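Exported protein (Bacteroides fragilis, PDB 4JX0) is of unknown function but binds magnesium and joins an N-terminal BT_3987-like (DUF1735) domain to a discoidin-like F5/F8 type C domain. Local coordinates at residues A[36-41]-A[155-160]; A[66-71]-A[123-128]; A[83-88]-A[146-151]. All blocks are in the same frame, centred on the assembly; numbering follows the deposited sequence.

In the fold
All three contacts lie in one mixed sheet of the N-terminal domain. Contact 1 adds the outermost strand 157-159 to strand 36-41, whose other neighbour is strand 66-73 of contact 2, and a probable hydrogen bond from G41 N to K70 O (2.8 Å) joins the two. The sheet folds over on itself, so that side chains of contact 3 pack on those of contacts 1 and 2; its centre is about 12 Å and about 11 Å from theirs. F69 CD2 lies 3.4 Å from L85 CD1, and L40 CD1 lies 3.7 Å from L148 CD2. The magnesium site of S208, D211, N213, N314 and E315 is remote; a second magnesium ion, not in that site, lies about 4 Å from the T124 side chain.

Contact 1 (A[36-41]-A[155-160]); sequences DLVYLG and EHLAIA
L157 reaches across to V38 and D36 from a short edge strand that runs parallel to strand 36-41, with 26° between their directions. Its CB leaves on the face that also carries the side chains of D36, V38 and I159. CG, anti to the backbone N (chi1 -172°), approaches V38 CG2 at 4.0 Å. CD1, placed by chi2 of 75°, goes further: it lies 3.7 Å from V38 CG2 and 3.6 Å from D36 O, while CD2 turns to the selenium of M150 on strand 142-150. Behind these side chains runs a parallel ladder. V38 gives its N-H to A158 O (2.8 Å), and its own O receives A160 N (2.9 Å). D36 O takes A158 N at 3.2 Å, whereas D36 N bonds to H156 O from above its carbonyl plane, also at 3.2 Å. Past the ladder A160 CB touches Y39 CB at 3.8 Å, in a region where helix 23-31 packs on L37, Y39 and A160; the Y39 hydroxyl itself bonds E22. The main chain therefore supplies the polar part of the union, and apolar groups close over one face of it, where V38 touches L148, and L157 touches M150, of strand 142-150.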
ATOM      1  N   ASP A  36      19.952 -21.827  25.494  1.00 35.48           N
ATOM      2  CA  ASP A  36      19.910 -21.305  24.130  1.00 35.31           C
ATOM      3  C   ASP A  36      18.548 -20.675  23.960  1.00 36.90           C
ATOM      4  O   ASP A  36      17.571 -21.207  24.480  1.00 35.44           O
ATOM      5  CB  ASP A  36      20.162 -22.410  23.079  1.00 38.02           C
ATOM      6  CG  ASP A  36      21.559 -23.004  23.135  1.00 58.63           C
ATOM      7  OD1 ASP A  36      22.507 -22.267  23.492  1.00 61.60           O
ATOM      8  OD2 ASP A  36      21.706 -24.208  22.827  1.00 66.82           O
ATOM      9  N   LEU A  37      18.474 -19.507  23.326  1.00 33.21           N
ATOM     10  CA  LEU A  37      17.197 -18.811  23.193  1.00 32.20           C
ATOM     11  C   LEU A  37      16.679 -18.886  21.776  1.00 35.49           C
ATOM     12  O   LEU A  37      17.466 -18.786  20.840  1.00 35.23           O
ATOM     13  CB  LEU A  37      17.334 -17.345  23.622  1.00 32.31           C
ATOM     14  CG  LEU A  37      17.870 -17.105  25.025  1.00 36.97           C
ATOM     15  CD1 LEU A  37      18.206 -15.653  25.236  1.00 37.85           C
ATOM     16  CD2 LEU A  37      16.893 -17.578  26.071  1.00 37.68           C
ATOM     17  N   VAL A  38      15.351 -19.067  21.626  1.00 31.64           N
ATOM     18  CA  VAL A  38      14.648 -19.085  20.338  1.00 30.82           C
ATOM     19  C   VAL A  38      13.831 -17.793  20.292  1.00 35.05           C
ATOM     20  O   VAL A  38      13.117 -17.489  21.245  1.00 34.16           O
ATOM     21  CB  VAL A  38      13.773 -20.347  20.143  1.00 33.50           C
ATOM     22  CG1 VAL A  38      13.135 -20.362  18.761  1.00 32.85           C
ATOM     23  CG2 VAL A  38      14.593 -21.611  20.362  1.00 33.20           C
ATOM     24  N   TYR A  39      13.965 -17.006  19.224  1.00 32.54           N
ATOM     25  CA  TYR A  39      13.279 -15.720  19.155  1.00 32.55           C
ATOM     26  C   TYR A  39      12.993 -15.309  17.715  1.00 37.02           C
ATOM     27  O   TYR A  39      13.431 -15.971  16.775  1.00 35.72           O
ATOM     28  CB  TYR A  39      14.134 -14.650  19.875  1.00 34.08           C
ATOM     29  CG  TYR A  39      15.492 -14.405  19.251  1.00 35.79           C
ATOM     30  CD1 TYR A  39      16.548 -15.280  19.474  1.00 38.37           C
ATOM     31  CD2 TYR A  39      15.738 -13.274  18.489  1.00 35.94           C
ATOM     32  CE1 TYR A  39      17.798 -15.062  18.901  1.00 39.45           C
ATOM     33  CE2 TYR A  39      16.988 -13.035  17.930  1.00 37.09           C
ATOM     34  CZ  TYR A  39      18.022 -13.926  18.148  1.00 45.15           C
ATOM     35  OH  TYR A  39      19.262 -13.719  17.589  1.00 48.80           O
ATOM     36  N   LEU A  40      12.245 -14.209  17.567  1.00 34.87           N
ATOM     37  CA  LEU A  40      11.842 -13.657  16.277  1.00 35.11           C
ATOM     38  C   LEU A  40      12.905 -12.685  15.728  1.00 43.39           C
ATOM     39  O   LEU A  40      13.306 -11.738  16.416  1.00 43.47           O
ATOM     40  CB  LEU A  40      10.481 -12.928  16.426  1.00 34.54           C
ATOM     41  CG  LEU A  40       9.266 -13.565  15.787  1.00 38.08           C
ATOM     42  CD1 LEU A  40       9.070 -14.946  16.265  1.00 38.29           C
ATOM     43  CD2 LEU A  40       8.022 -12.764  16.125  1.00 39.31           C
ATOM     44  N   GLY A  41      13.319 -12.913  14.485  1.00 43.30           N
ATOM     45  CA  GLY A  41      14.266 -12.056  13.782  1.00 45.72           C
ATOM     46  C   GLY A  41      13.537 -10.983  12.990  1.00 54.01           C
ATOM     47  O   GLY A  41      12.728 -11.309  12.119  1.00 54.04           O
ATOM     48  N   GLU A 155      15.563 -29.610  26.304  1.00 38.82           N
ATOM     49  CA  GLU A 155      16.383 -29.271  27.479  1.00 37.34           C
ATOM     50  C   GLU A 155      17.363 -28.117  27.203  1.00 38.16           C
ATOM     51  O   GLU A 155      18.025 -28.112  26.172  1.00 37.56           O
ATOM     52  CB  GLU A 155      17.163 -30.503  27.975  1.00 38.87           C
ATOM     53  CG  GLU A 155      16.273 -31.683  28.341  1.00 48.61           C
ATOM     54  CD  GLU A 155      16.945 -32.820  29.090  1.00 66.24           C
ATOM     55  OE1 GLU A 155      18.171 -32.747  29.339  1.00 62.77           O
ATOM     56  OE2 GLU A 155      16.222 -33.758  29.493  1.00 59.55           O
ATOM     57  N   HIS A 156      17.477 -27.162  28.153  1.00 33.32           N
ATOM     58  CA  HIS A 156      18.352 -25.985  28.062  1.00 32.43           C
ATOM     59  C   HIS A 156      18.045 -25.180  26.797  1.00 36.11           C
ATOM     60  O   HIS A 156      18.945 -24.776  26.066  1.00 35.26           O
ATOM     61  CB  HIS A 156      19.837 -26.374  28.135  1.00 32.93           C
ATOM     62  CG  HIS A 156      20.230 -26.943  29.459  1.00 35.78           C
ATOM     63  ND1 HIS A 156      20.843 -26.168  30.422  1.00 37.61           N
ATOM     64  CD2 HIS A 156      20.074 -28.196  29.939  1.00 36.95           C
ATOM     65  CE1 HIS A 156      21.033 -26.965  31.460  1.00 36.94           C
ATOM     66  NE2 HIS A 156      20.577 -28.192  31.216  1.00 37.02           N
ATOM     67  N   LEU A 157      16.746 -24.968  26.556  1.00 32.71           N
ATOM     68  CA  LEU A 157      16.218 -24.230  25.417  1.00 32.10           C
ATOM     69  C   LEU A 157      14.937 -23.536  25.839  1.00 37.83           C
ATOM     70  O   LEU A 157      14.119 -24.148  26.527  1.00 38.29           O
ATOM     71  CB  LEU A 157      15.943 -25.183  24.246  1.00 31.44           C
ATOM     72  CG  LEU A 157      15.571 -24.529  22.913  1.00 35.10           C
ATOM     73  CD1 LEU A 157      16.783 -23.913  22.245  1.00 35.28           C
ATOM     74  CD2 LEU A 157      14.926 -25.526  21.997  1.00 35.46           C
ATOM     75  N   ALA A 158      14.749 -22.279  25.418  1.00 34.62           N
ATOM     76  CA  ALA A 158      13.553 -21.525  25.766  1.00 34.65           C
ATOM     77  C   ALA A 158      13.274 -20.405  24.777  1.00 40.33           C
ATOM     78  O   ALA A 158      14.173 -19.972  24.057  1.00 39.39           O
ATOM     79  CB  ALA A 158      13.720 -20.942  27.150  1.00 35.58           C
ATOM     80  N   ILE A 159      12.026 -19.919  24.754  1.00 38.67           N
ATOM     81  CA  ILE A 159      11.669 -18.769  23.932  1.00 39.29           C
ATOM     82  C   ILE A 159      12.162 -17.546  24.706  1.00 45.00           C
ATOM     83  O   ILE A 159      11.939 -17.480  25.918  1.00 44.75           O
ATOM     84  CB  ILE A 159      10.154 -18.722  23.607  1.00 42.33           C
ATOM     85  CG1 ILE A 159       9.756 -19.896  22.685  1.00 42.89           C
ATOM     86  CG2 ILE A 159       9.777 -17.385  22.953  1.00 42.96           C
ATOM     87  CD1 ILE A 159       8.370 -20.364  22.903  1.00 53.55           C
ATOM     88  N   ALA A 160      12.862 -16.605  24.038  1.00 42.65           N
ATOM     89  CA  ALA A 160      13.410 -15.418  24.705  1.00 43.59           C
ATOM     90  C   ALA A 160      12.311 -14.569  25.360  1.00 50.83           C
ATOM     91  O   ALA A 160      11.164 -14.573  24.904  1.00 50.83           O
ATOM     92  CB  ALA A 160      14.196 -14.571  23.719  1.00 44.19           C
TER

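Contact 2 (A[66-71]-A[123-128]); sequences ELSFKV and ETTVKL
V71 and V126 meet through their CG2 methyls: in V71 chi1 of -176° sets CG1 anti to the backbone N, which leaves CG2 anti to the carbonyl carbon; in V126 chi1 of -68° sets CG1 anti to the carbonyl carbon, which leaves CG2 between the backbone N and the carbonyl carbon. The methyls come to 3.6 Å and the two side chains cross at about a right angle. The frame is an antiparallel beta ladder in a domain of the E-set clan, consistent with an immunoglobulin-like sandwich. L67 with L128, F69 with V126 and V71 with T124 are the hydrogen-bonded pairs, each closed by two backbone bonds. The bond from F69 N to V126 O (2.9 Å) is close to straight, 172° at the hydrogen.

The side chains of these pairs share the inner face of the sheet. F69 and L128 lie side by side and point the same way; L128 CB stands at the ring edge, 4.0 Å from F69 CE2. The F69 ring also has an edge-to-face partner in Y166, while strands 81-87 and 142-150 pack over F69, V71 and V126. T124 adds its CG2 methyl, 4.0 Å from V71 CB.

The other face carries S68, K70, T125 and K127 and is polar. S68 OG rests 3.7 Å from T125 CB. K70 crosses E123 obliquely, bending at chi3, and its NZ makes a long salt bridge to E123 OE2, at 3.9 Å. K127, likewise bent at chi3, has its stronger partner in E113 of strand 110-117; with E66 as a second acid, the charged form is probably favoured. K127 NZ forms a salt bridge with E66 OE2 at 3.3 Å, its hydrogen bond weak, and K127 CD rests 3.4 Å from E66 OE2.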
ATOM      1  N   GLU A  66       0.399 -13.306   2.527  1.00 50.81           N
ATOM      2  CA  GLU A  66       1.256 -14.135   3.368  1.00 50.48           C
ATOM      3  C   GLU A  66       2.316 -13.277   4.053  1.00 53.07           C
ATOM      4  O   GLU A  66       2.910 -12.420   3.403  1.00 52.83           O
ATOM      5  CB  GLU A  66       1.938 -15.209   2.515  1.00 52.26           C
ATOM      6  CG  GLU A  66       0.973 -16.202   1.895  1.00 65.81           C
ATOM      7  CD  GLU A  66       1.621 -17.180   0.937  1.00 90.31           C
ATOM      8  OE1 GLU A  66       2.083 -16.735  -0.139  1.00 85.35           O
ATOM      9  OE2 GLU A  66       1.645 -18.394   1.248  1.00 85.53           O
ATOM     10  N   LEU A  67       2.565 -13.523   5.355  1.00 48.28           N
ATOM     11  CA  LEU A  67       3.574 -12.820   6.143  1.00 47.11           C
ATOM     12  C   LEU A  67       4.570 -13.840   6.630  1.00 48.03           C
ATOM     13  O   LEU A  67       4.196 -14.713   7.409  1.00 47.43           O
ATOM     14  CB  LEU A  67       2.920 -12.098   7.318  1.00 47.61           C
ATOM     15  CG  LEU A  67       2.475 -10.678   7.053  1.00 53.08           C
ATOM     16  CD1 LEU A  67       1.377 -10.281   8.016  1.00 53.52           C
ATOM     17  CD2 LEU A  67       3.660  -9.710   7.162  1.00 56.45           C
ATOM     18  N   SER A  68       5.816 -13.774   6.142  1.00 42.69           N
ATOM     19  CA  SER A  68       6.866 -14.712   6.535  1.00 41.55           C
ATOM     20  C   SER A  68       7.725 -14.085   7.637  1.00 44.60           C
ATOM     21  O   SER A  68       8.229 -12.979   7.457  1.00 44.20           O
ATOM     22  CB  SER A  68       7.714 -15.088   5.328  1.00 43.96           C
ATOM     23  OG  SER A  68       8.533 -16.207   5.622  1.00 53.62           O
ATOM     24  N   PHE A  69       7.847 -14.772   8.794  1.00 40.24           N
ATOM     25  CA  PHE A  69       8.621 -14.312   9.948  1.00 39.33           C
ATOM     26  C   PHE A  69       9.844 -15.179  10.155  1.00 41.66           C
ATOM     27  O   PHE A  69       9.712 -16.398  10.178  1.00 41.32           O
ATOM     28  CB  PHE A  69       7.759 -14.366  11.214  1.00 40.91           C
ATOM     29  CG  PHE A  69       6.564 -13.456  11.183  1.00 41.90           C
ATOM     30  CD1 PHE A  69       6.674 -12.127  11.570  1.00 44.61           C
ATOM     31  CD2 PHE A  69       5.333 -13.919  10.753  1.00 43.33           C
ATOM     32  CE1 PHE A  69       5.576 -11.283  11.529  1.00 45.25           C
ATOM     33  CE2 PHE A  69       4.228 -13.072  10.729  1.00 45.95           C
ATOM     34  CZ  PHE A  69       4.360 -11.757  11.104  1.00 44.03           C
ATOM     35  N   LYS A  70      11.016 -14.561  10.354  1.00 37.27           N
ATOM     36  CA  LYS A  70      12.267 -15.285  10.602  1.00 36.54           C
ATOM     37  C   LYS A  70      12.338 -15.699  12.072  1.00 40.68           C
ATOM     38  O   LYS A  70      12.035 -14.879  12.942  1.00 41.95           O
ATOM     39  CB  LYS A  70      13.463 -14.392  10.244  1.00 38.49           C
ATOM     40  CG  LYS A  70      14.789 -15.128  10.157  1.00 51.71           C
ATOM     41  CD  LYS A  70      15.844 -14.336   9.365  1.00 59.58           C
ATOM     42  CE  LYS A  70      16.461 -13.212  10.159  1.00 66.07           C
ATOM     43  NZ  LYS A  70      17.423 -12.424   9.346  1.00 68.94           N
ATOM     44  N   VAL A  71      12.709 -16.954  12.356  1.00 35.70           N
ATOM     45  CA  VAL A  71      12.833 -17.450  13.729  1.00 35.19           C
ATOM     46  C   VAL A  71      14.275 -17.860  13.935  1.00 40.58           C
ATOM     47  O   VAL A  71      14.727 -18.790  13.275  1.00 41.44           O
ATOM     48  CB  VAL A  71      11.863 -18.610  14.040  1.00 38.39           C
ATOM     49  CG1 VAL A  71      11.965 -19.023  15.509  1.00 38.26           C
ATOM     50  CG2 VAL A  71      10.427 -18.244  13.673  1.00 37.70           C
ATOM     51  N   GLU A 123      18.402 -20.622  11.694  1.00 40.28           N
ATOM     52  CA  GLU A 123      17.190 -19.898  11.311  1.00 40.09           C
ATOM     53  C   GLU A 123      16.169 -20.799  10.633  1.00 44.16           C
ATOM     54  O   GLU A 123      16.505 -21.853  10.096  1.00 44.16           O
ATOM     55  CB  GLU A 123      17.518 -18.745  10.338  1.00 42.09           C
ATOM     56  CG  GLU A 123      18.631 -17.803  10.774  1.00 59.74           C
ATOM     57  CD  GLU A 123      18.888 -16.623   9.849  1.00 92.80           C
ATOM     58  OE1 GLU A 123      18.598 -16.737   8.636  1.00 91.18           O
ATOM     59  OE2 GLU A 123      19.419 -15.596  10.330  1.00 94.42           O
ATOM     60  N   THR A 124      14.916 -20.349  10.643  1.00 40.56           N
ATOM     61  CA  THR A 124      13.797 -20.976   9.933  1.00 39.83           C
ATOM     62  C   THR A 124      12.744 -19.870   9.705  1.00 42.62           C
ATOM     63  O   THR A 124      12.984 -18.712  10.069  1.00 41.94           O
ATOM     64  CB  THR A 124      13.256 -22.225  10.670  1.00 43.10           C
ATOM     65  OG1 THR A 124      12.513 -23.014   9.745  1.00 40.69           O
ATOM     66  CG2 THR A 124      12.372 -21.891  11.858  1.00 40.43           C
ATOM     67  N   THR A 125      11.611 -20.216   9.087  1.00 37.95           N
ATOM     68  CA  THR A 125      10.531 -19.262   8.859  1.00 37.12           C
ATOM     69  C   THR A 125       9.207 -19.885   9.265  1.00 40.63           C
ATOM     70  O   THR A 125       9.016 -21.097   9.127  1.00 40.94           O
ATOM     71  CB  THR A 125      10.474 -18.765   7.383  1.00 43.01           C
ATOM     72  OG1 THR A 125      10.405 -19.877   6.495  1.00 40.42           O
ATOM     73  CG2 THR A 125      11.650 -17.886   7.007  1.00 40.14           C
ATOM     74  N   VAL A 126       8.289 -19.034   9.740  1.00 36.17           N
ATOM     75  CA  VAL A 126       6.928 -19.399  10.122  1.00 35.81           C
ATOM     76  C   VAL A 126       6.021 -18.437   9.353  1.00 42.34           C
ATOM     77  O   VAL A 126       6.359 -17.259   9.227  1.00 42.63           O
ATOM     78  CB  VAL A 126       6.699 -19.399  11.647  1.00 38.65           C
ATOM     79  CG1 VAL A 126       7.478 -20.530  12.300  1.00 38.46           C
ATOM     80  CG2 VAL A 126       7.074 -18.068  12.275  1.00 38.26           C
ATOM     81  N   LYS A 127       4.939 -18.945   8.755  1.00 39.84           N
ATOM     82  CA  LYS A 127       4.067 -18.158   7.879  1.00 39.80           C
ATOM     83  C   LYS A 127       2.699 -17.880   8.493  1.00 45.22           C
ATOM     84  O   LYS A 127       2.126 -18.747   9.146  1.00 44.96           O
ATOM     85  CB  LYS A 127       3.874 -18.913   6.547  1.00 41.69           C
ATOM     86  CG  LYS A 127       3.903 -18.023   5.316  1.00 49.13           C
ATOM     87  CD  LYS A 127       3.447 -18.761   4.052  1.00 56.13           C
ATOM     88  CE  LYS A 127       4.439 -19.782   3.531  1.00 63.86           C
ATOM     89  NZ  LYS A 127       3.895 -20.543   2.378  1.00 71.07           N
ATOM     90  N   LEU A 128       2.172 -16.672   8.238  1.00 42.18           N
ATOM     91  CA  LEU A 128       0.833 -16.238   8.623  1.00 41.79           C
ATOM     92  C   LEU A 128       0.149 -15.856   7.347  1.00 45.14           C
ATOM     93  O   LEU A 128       0.605 -14.931   6.681  1.00 43.80           O
ATOM     94  CB  LEU A 128       0.885 -15.060   9.605  1.00 41.68           C
ATOM     95  CG  LEU A 128      -0.417 -14.270   9.836  1.00 46.76           C
ATOM     96  CD1 LEU A 128      -1.607 -15.182  10.147  1.00 47.40           C
ATOM     97  CD2 LEU A 128      -0.238 -13.266  10.939  1.00 49.90           C
TER

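Contact 3 (A[83-88]-A[146-151]); sequences VNLMKE and IKLTME
N84 and M86 are the hydrogen-bonded partners of T149 and K147 in an antiparallel ladder whose two strands run at 147° to each other. N84 O is gripped twice by one residue: T149 N arrives nearly in line with the carbonyl at 2.8 Å, and T149 OG1 donates from well above the carbonyl plane at 3.0 Å. The hydroxyl can do this because chi1 of 67° sets OG1 between the backbone N and the carbonyl carbon, leaving CG2 to face M86 CG at 3.7 Å. Selenomethionine M86 and K147 lie side by side, pointing the same way, with M86 SE 3.6 Å from K147 CE. The lysine, extended beyond CG, then runs alongside E88, K147 CD against E88 CB at 3.8 Å. It ends in a salt bridge of K147 NZ to E88 OE1 (3.1 Å), met on the anti side of the carboxylate.

On the opposite face L85 and I146 cross obliquely, CD1 to CD1 at 3.8 Å, and V83 CG1 approaches M150 CG at 4.2 Å. This face turns into the core of the domain, where strands 66-73 and 123-130 pack against V83 and L85. The pair of strands is thus two-faced: hydrocarbon branches fill the interior, while the other face adds to the backbone ladder the T149 hydroxyl's bond and a salt bridge to E88, with lysine methylenes packed along M86 and E88.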
ATOM      1  N   VAL A  83       8.759 -25.010  15.564  1.00 39.53           N
ATOM      2  CA  VAL A  83       8.281 -23.698  16.003  1.00 38.71           C
ATOM      3  C   VAL A  83       7.059 -23.281  15.197  1.00 43.63           C
ATOM      4  O   VAL A  83       6.891 -23.695  14.050  1.00 43.43           O
ATOM      5  CB  VAL A  83       9.377 -22.608  15.923  1.00 41.94           C
ATOM      6  CG1 VAL A  83      10.434 -22.830  16.993  1.00 42.02           C
ATOM      7  CG2 VAL A  83      10.016 -22.530  14.529  1.00 41.50           C
ATOM      8  N   ASN A  84       6.215 -22.446  15.794  1.00 41.11           N
ATOM      9  CA  ASN A  84       5.012 -21.943  15.132  1.00 41.59           C
ATOM     10  C   ASN A  84       4.530 -20.675  15.802  1.00 46.91           C
ATOM     11  O   ASN A  84       4.955 -20.386  16.918  1.00 47.94           O
ATOM     12  CB  ASN A  84       3.896 -23.013  15.150  1.00 43.99           C
ATOM     13  CG  ASN A  84       2.890 -22.898  14.000  1.00 72.61           C
ATOM     14  OD1 ASN A  84       2.750 -21.852  13.337  1.00 63.62           O
ATOM     15  ND2 ASN A  84       2.166 -23.974  13.734  1.00 64.62           N
ATOM     16  N   LEU A  85       3.649 -19.918  15.127  1.00 43.83           N
ATOM     17  CA  LEU A  85       3.035 -18.716  15.695  1.00 43.83           C
ATOM     18  C   LEU A  85       1.610 -19.010  16.116  1.00 50.63           C
ATOM     19  O   LEU A  85       0.972 -19.915  15.580  1.00 50.42           O
ATOM     20  CB  LEU A  85       3.020 -17.571  14.682  1.00 43.20           C
ATOM     21  CG  LEU A  85       4.342 -16.902  14.411  1.00 47.48           C
ATOM     22  CD1 LEU A  85       4.285 -16.146  13.116  1.00 47.05           C
ATOM     23  CD2 LEU A  85       4.746 -15.975  15.553  1.00 50.69           C
HETATM   24  N   MSE A  86       1.092 -18.227  17.045  1.00 49.93           N
HETATM   25  CA  MSE A  86      -0.298 -18.371  17.457  1.00 51.35           C
HETATM   26  C   MSE A  86      -0.872 -17.005  17.735  1.00 54.16           C
HETATM   27  O   MSE A  86      -0.136 -16.085  18.074  1.00 52.32           O
HETATM   28  CB  MSE A  86      -0.443 -19.310  18.663  1.00 54.85           C
HETATM   29  CG  MSE A  86       0.047 -18.745  19.977  1.00 63.93           C
HETATM   30 SE   MSE A  86      -0.619 -19.832  21.413  0.75 74.84          SE
HETATM   31  CE  MSE A  86      -2.449 -19.071  21.567  1.00 71.98           C
ATOM     32  N   LYS A  87      -2.184 -16.878  17.576  1.00 52.38           N
ATOM     33  CA  LYS A  87      -2.882 -15.622  17.785  1.00 53.14           C
ATOM     34  C   LYS A  87      -3.198 -15.475  19.255  1.00 59.54           C
ATOM     35  O   LYS A  87      -4.053 -16.190  19.768  1.00 59.55           O
ATOM     36  CB  LYS A  87      -4.159 -15.582  16.929  1.00 55.59           C
ATOM     37  CG  LYS A  87      -4.924 -14.273  16.977  1.00 69.13           C
ATOM     38  CD  LYS A  87      -6.044 -14.295  15.950  1.00 78.01           C
ATOM     39  CE  LYS A  87      -7.143 -13.305  16.232  1.00 87.04           C
ATOM     40  NZ  LYS A  87      -6.677 -11.897  16.170  1.00 97.52           N
ATOM     41  N   GLU A  88      -2.478 -14.581  19.943  1.00 58.25           N
ATOM     42  CA  GLU A  88      -2.713 -14.295  21.353  1.00 59.61           C
ATOM     43  C   GLU A  88      -3.238 -12.867  21.431  1.00 65.21           C
ATOM     44  O   GLU A  88      -2.461 -11.913  21.454  1.00 63.92           O
ATOM     45  CB  GLU A  88      -1.438 -14.517  22.188  1.00 61.03           C
ATOM     46  CG  GLU A  88      -1.659 -14.419  23.694  1.00 75.03           C
ATOM     47  CD  GLU A  88      -2.610 -15.448  24.275  1.00101.90           C
ATOM     48  OE1 GLU A  88      -2.191 -16.614  24.456  1.00100.01           O
ATOM     49  OE2 GLU A  88      -3.782 -15.091  24.535  1.00100.09           O
ATOM     50  N   ILE A 146       0.461 -11.701  17.747  1.00 42.70           N
ATOM     51  CA  ILE A 146       0.865 -13.101  17.591  1.00 41.89           C
ATOM     52  C   ILE A 146       2.092 -13.374  18.445  1.00 44.03           C
ATOM     53  O   ILE A 146       2.915 -12.470  18.626  1.00 43.36           O
ATOM     54  CB  ILE A 146       1.125 -13.479  16.103  1.00 44.19           C
ATOM     55  CG1 ILE A 146       1.899 -12.380  15.359  1.00 44.11           C
ATOM     56  CG2 ILE A 146      -0.190 -13.773  15.423  1.00 44.07           C
ATOM     57  CD1 ILE A 146       2.678 -12.843  14.152  1.00 51.42           C
ATOM     58  N   LYS A 147       2.206 -14.604  18.987  1.00 39.56           N
ATOM     59  CA  LYS A 147       3.356 -14.978  19.813  1.00 39.12           C
ATOM     60  C   LYS A 147       3.992 -16.242  19.283  1.00 41.12           C
ATOM     61  O   LYS A 147       3.300 -17.108  18.745  1.00 40.35           O
ATOM     62  CB  LYS A 147       2.991 -15.130  21.309  1.00 41.89           C
ATOM     63  CG  LYS A 147       2.033 -16.260  21.661  1.00 58.61           C
ATOM     64  CD  LYS A 147       1.806 -16.305  23.170  1.00 74.01           C
ATOM     65  CE  LYS A 147       0.927 -17.455  23.608  1.00 85.47           C
ATOM     66  NZ  LYS A 147       0.678 -17.456  25.076  1.00 91.73           N
ATOM     67  N   LEU A 148       5.319 -16.341  19.445  1.00 36.56           N
ATOM     68  CA  LEU A 148       6.086 -17.505  19.019  1.00 36.17           C
ATOM     69  C   LEU A 148       5.933 -18.629  20.044  1.00 43.38           C
ATOM     70  O   LEU A 148       5.893 -18.364  21.253  1.00 43.62           O
ATOM     71  CB  LEU A 148       7.561 -17.107  18.856  1.00 35.40           C
ATOM     72  CG  LEU A 148       8.502 -18.172  18.331  1.00 38.47           C
ATOM     73  CD1 LEU A 148       8.196 -18.524  16.893  1.00 38.20           C
ATOM     74  CD2 LEU A 148       9.934 -17.738  18.481  1.00 40.06           C
ATOM     75  N   THR A 149       5.835 -19.883  19.561  1.00 41.27           N
ATOM     76  CA  THR A 149       5.676 -21.065  20.418  1.00 41.76           C
ATOM     77  C   THR A 149       6.586 -22.198  19.965  1.00 48.27           C
ATOM     78  O   THR A 149       7.026 -22.206  18.824  1.00 47.56           O
ATOM     79  CB  THR A 149       4.210 -21.545  20.402  1.00 43.06           C
ATOM     80  OG1 THR A 149       3.876 -22.051  19.106  1.00 43.91           O
ATOM     81  CG2 THR A 149       3.230 -20.462  20.799  1.00 38.01           C
HETATM   82  N   MSE A 150       6.847 -23.156  20.865  1.00 47.53           N
HETATM   83  CA  MSE A 150       7.618 -24.375  20.601  1.00 48.27           C
HETATM   84  C   MSE A 150       6.704 -25.557  20.829  1.00 56.50           C
HETATM   85  O   MSE A 150       5.934 -25.546  21.796  1.00 56.80           O
HETATM   86  CB  MSE A 150       8.833 -24.470  21.515  1.00 50.45           C
HETATM   87  CG  MSE A 150       9.973 -23.583  21.097  1.00 57.40           C
HETATM   88 SE   MSE A 150      11.573 -23.959  22.139  0.75 65.46          SE
HETATM   89  CE  MSE A 150      10.874 -23.777  23.944  1.00 62.31           C
ATOM     90  N   GLU A 151       6.779 -26.581  19.970  1.00 55.65           N
ATOM     91  CA  GLU A 151       5.882 -27.732  20.090  1.00 57.06           C
ATOM     92  C   GLU A 151       6.204 -28.593  21.325  1.00 62.61           C
ATOM     93  O   GLU A 151       5.370 -28.697  22.235  1.00 62.79           O
ATOM     94  CB  GLU A 151       5.920 -28.591  18.815  1.00 58.79           C
ATOM     95  CG  GLU A 151       4.828 -29.642  18.741  1.00 73.03           C
ATOM     96  CD  GLU A 151       4.921 -30.500  17.497  1.00104.03           C
ATOM     97  OE1 GLU A 151       4.552 -30.002  16.407  1.00101.24           O
ATOM     98  OE2 GLU A 151       5.380 -31.662  17.606  1.00100.62           O
TER